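Local coordinates for protein beta-glucuronidase (Dictyoglomus thermophilum, PDB 6XXW) that probably hydrolyses beta-D-glucuronides, as a glycoside hydrolase of family 2 with beta-glucuronidase activity, at residues A[470-475]-A[506-511]. Numbering follows the deposited sequence.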
loop_
_atom_site.group_PDB
_atom_site.type_symbol
_atom_site.label_atom_id
_atom_site.label_comp_id
_atom_site.label_asym_id
_atom_site.label_seq_id
_atom_site.Cartn_x
_atom_site.Cartn_y
_atom_site.Cartn_z
ATOM N N TYR A 470 11.300 -24.384 2.530
ATOM C CA TYR A 470 12.670 -24.046 2.872
ATOM C C TYR A 470 12.918 -22.567 2.593
ATOM O O TYR A 470 12.518 -22.046 1.552
ATOM C CB TYR A 470 13.639 -24.907 2.068
ATOM C CG TYR A 470 13.501 -26.416 2.301
ATOM C CD1 TYR A 470 13.694 -26.967 3.557
ATOM C CD2 TYR A 470 13.188 -27.274 1.248
ATOM C CE1 TYR A 470 13.584 -28.335 3.766
ATOM C CE2 TYR A 470 13.080 -28.632 1.446
ATOM C CZ TYR A 470 13.284 -29.158 2.704
ATOM O OH TYR A 470 13.172 -30.509 2.909
ATOM N N SER A 471 13.600 -21.903 3.527
ATOM C CA SER A 471 13.931 -20.470 3.544
ATOM C C SER A 471 12.746 -19.602 3.968
ATOM O O SER A 471 12.932 -18.377 4.134
ATOM C CB SER A 471 14.481 -19.957 2.203
ATOM O OG SER A 471 13.437 -19.509 1.352
ATOM N N TRP A 472 11.553 -20.171 4.186
ATOM C CA TRP A 472 10.425 -19.427 4.743
ATOM C C TRP A 472 10.167 -19.836 6.190
ATOM O O TRP A 472 10.409 -19.046 7.108
ATOM C CB TRP A 472 9.147 -19.581 3.894
ATOM C CG TRP A 472 8.086 -18.661 4.446
ATOM C CD1 TRP A 472 7.067 -18.993 5.302
ATOM C CD2 TRP A 472 8.008 -17.245 4.259
ATOM N NE1 TRP A 472 6.343 -17.871 5.637
ATOM C CE2 TRP A 472 6.907 -16.782 5.019
ATOM C CE3 TRP A 472 8.760 -16.319 3.517
ATOM C CZ2 TRP A 472 6.531 -15.435 5.052
ATOM C CZ3 TRP A 472 8.383 -14.966 3.543
ATOM C CH2 TRP A 472 7.264 -14.542 4.301
ATOM N N TYR A 473 9.653 -21.046 6.436
ATOM C CA TYR A 473 9.388 -21.447 7.818
ATOM C C TYR A 473 10.646 -21.933 8.526
ATOM O O TYR A 473 10.711 -21.884 9.761
ATOM C CB TYR A 473 8.319 -22.547 7.874
ATOM C CG TYR A 473 6.919 -22.040 7.603
ATOM C CD1 TYR A 473 6.356 -21.034 8.386
ATOM C CD2 TYR A 473 6.159 -22.564 6.562
ATOM C CE1 TYR A 473 5.069 -20.553 8.127
ATOM C CE2 TYR A 473 4.881 -22.100 6.304
ATOM C CZ TYR A 473 4.343 -21.098 7.086
ATOM O OH TYR A 473 3.068 -20.645 6.828
ATOM N N THR A 474 11.629 -22.420 7.771
ATOM C CA THR A 474 12.941 -22.783 8.295
ATOM C C THR A 474 13.997 -21.932 7.603
ATOM O O THR A 474 13.817 -21.521 6.453
ATOM C CB THR A 474 13.228 -24.283 8.083
ATOM O OG1 THR A 474 13.020 -24.629 6.706
ATOM C CG2 THR A 474 12.302 -25.127 8.950
ATOM N N ASP A 475 15.092 -21.643 8.314
ATOM C CA ASP A 475 16.158 -20.777 7.793
ATOM C C ASP A 475 15.573 -19.519 7.153
ATOM O O ASP A 475 15.922 -19.131 6.036
ATOM C CB ASP A 475 17.044 -21.531 6.809
ATOM C CG ASP A 475 17.602 -22.813 7.407
ATOM O OD1 ASP A 475 18.448 -22.727 8.317
ATOM O OD2 ASP A 475 17.182 -23.903 6.984
ATOM N N PHE A 506 4.518 -24.684 -2.102
ATOM C CA PHE A 506 5.709 -23.915 -1.773
ATOM C C PHE A 506 5.376 -22.467 -2.076
ATOM O O PHE A 506 4.588 -22.184 -2.981
ATOM C CB PHE A 506 6.960 -24.380 -2.548
ATOM C CG PHE A 506 6.859 -24.257 -4.055
ATOM C CD1 PHE A 506 5.990 -25.058 -4.783
ATOM C CD2 PHE A 506 7.681 -23.357 -4.743
ATOM C CE1 PHE A 506 5.909 -24.960 -6.154
ATOM C CE2 PHE A 506 7.622 -23.243 -6.122
ATOM C CZ PHE A 506 6.736 -24.041 -6.844
ATOM N N GLY A 507 5.948 -21.565 -1.297
ATOM C CA GLY A 507 5.652 -20.159 -1.476
ATOM C C GLY A 507 6.037 -19.365 -0.249
ATOM O O GLY A 507 6.554 -19.898 0.736
ATOM N N ALA A 508 5.764 -18.060 -0.341
ATOM C CA ALA A 508 6.166 -17.079 0.657
ATOM C C ALA A 508 5.082 -16.013 0.752
ATOM O O ALA A 508 4.474 -15.668 -0.263
ATOM C CB ALA A 508 7.511 -16.444 0.274
ATOM N N ASP A 509 4.820 -15.508 1.961
ATOM C CA ASP A 509 3.900 -14.381 2.093
ATOM C C ASP A 509 4.500 -13.154 1.420
ATOM O O ASP A 509 5.699 -12.899 1.542
ATOM C CB ASP A 509 3.621 -14.055 3.563
ATOM C CG ASP A 509 2.848 -15.142 4.273
ATOM O OD1 ASP A 509 3.472 -16.168 4.640
ATOM O OD2 ASP A 509 1.628 -14.957 4.486
ATOM N N ALA A 510 3.674 -12.408 0.678
ATOM C CA ALA A 510 4.115 -11.160 0.057
ATOM C C ALA A 510 3.004 -10.126 0.184
ATOM O O ALA A 510 1.887 -10.353 -0.288
ATOM C CB ALA A 510 4.500 -11.353 -1.416
ATOM N N ILE A 511 3.295 -9.010 0.842
ATOM C CA ILE A 511 2.352 -7.900 0.863
ATOM C C ILE A 511 2.472 -7.166 -0.464
ATOM O O ILE A 511 3.574 -6.789 -0.869
ATOM C CB ILE A 511 2.632 -6.949 2.037
ATOM C CG1 ILE A 511 2.716 -7.701 3.371
ATOM C CG2 ILE A 511 1.558 -5.856 2.081
ATOM C CD1 ILE A 511 1.538 -8.574 3.650
HETATM O O HOH W 1 3.902 -17.269 7.092
#
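The two backbones come nearest, CA to CA, at Trp472 and Ala508, 6.4 Å apart. Segments 470-475 and 506-511 are loops that follow the neighbouring parallel barrel strands 463-467 and 501-505 of the TIM barrel domain. Trp472 carries the contact. With CG anti to the backbone N (chi1 -174°), its indole lies over the 508-509 backbone. One ring face covers Ala508 CA and Asp509 N, both offset toward the rim. Trp472 CE3 also packs on Ala508 CB at 3.5 Å. The Asp509 carboxylate is turned 28° from the indole plane, and its OD1 comes within 3.2 Å of Trp472 CZ2. A water at the ring edge joins the polar ends. It accepts from Trp472 NE1 at 2.9 Å and donates to Asp509 OD1 at 2.7 Å. Lys569 forms a salt bridge with the same OD1. Phe522 meets the indole edge-to-face, and Ile561 of the second subunit packs on Trp472. A leucine in place of Trp472 would probably leave the water without its indole donor and open a gap over Ala508. The contact is thus largely van der Waals. Trp472 NE1 and Asp509 OD1 are badly angled for a direct bond, and the water links them instead. Gly507 O is buried without a partner, while Lys569 probably balances the Asp509 charge.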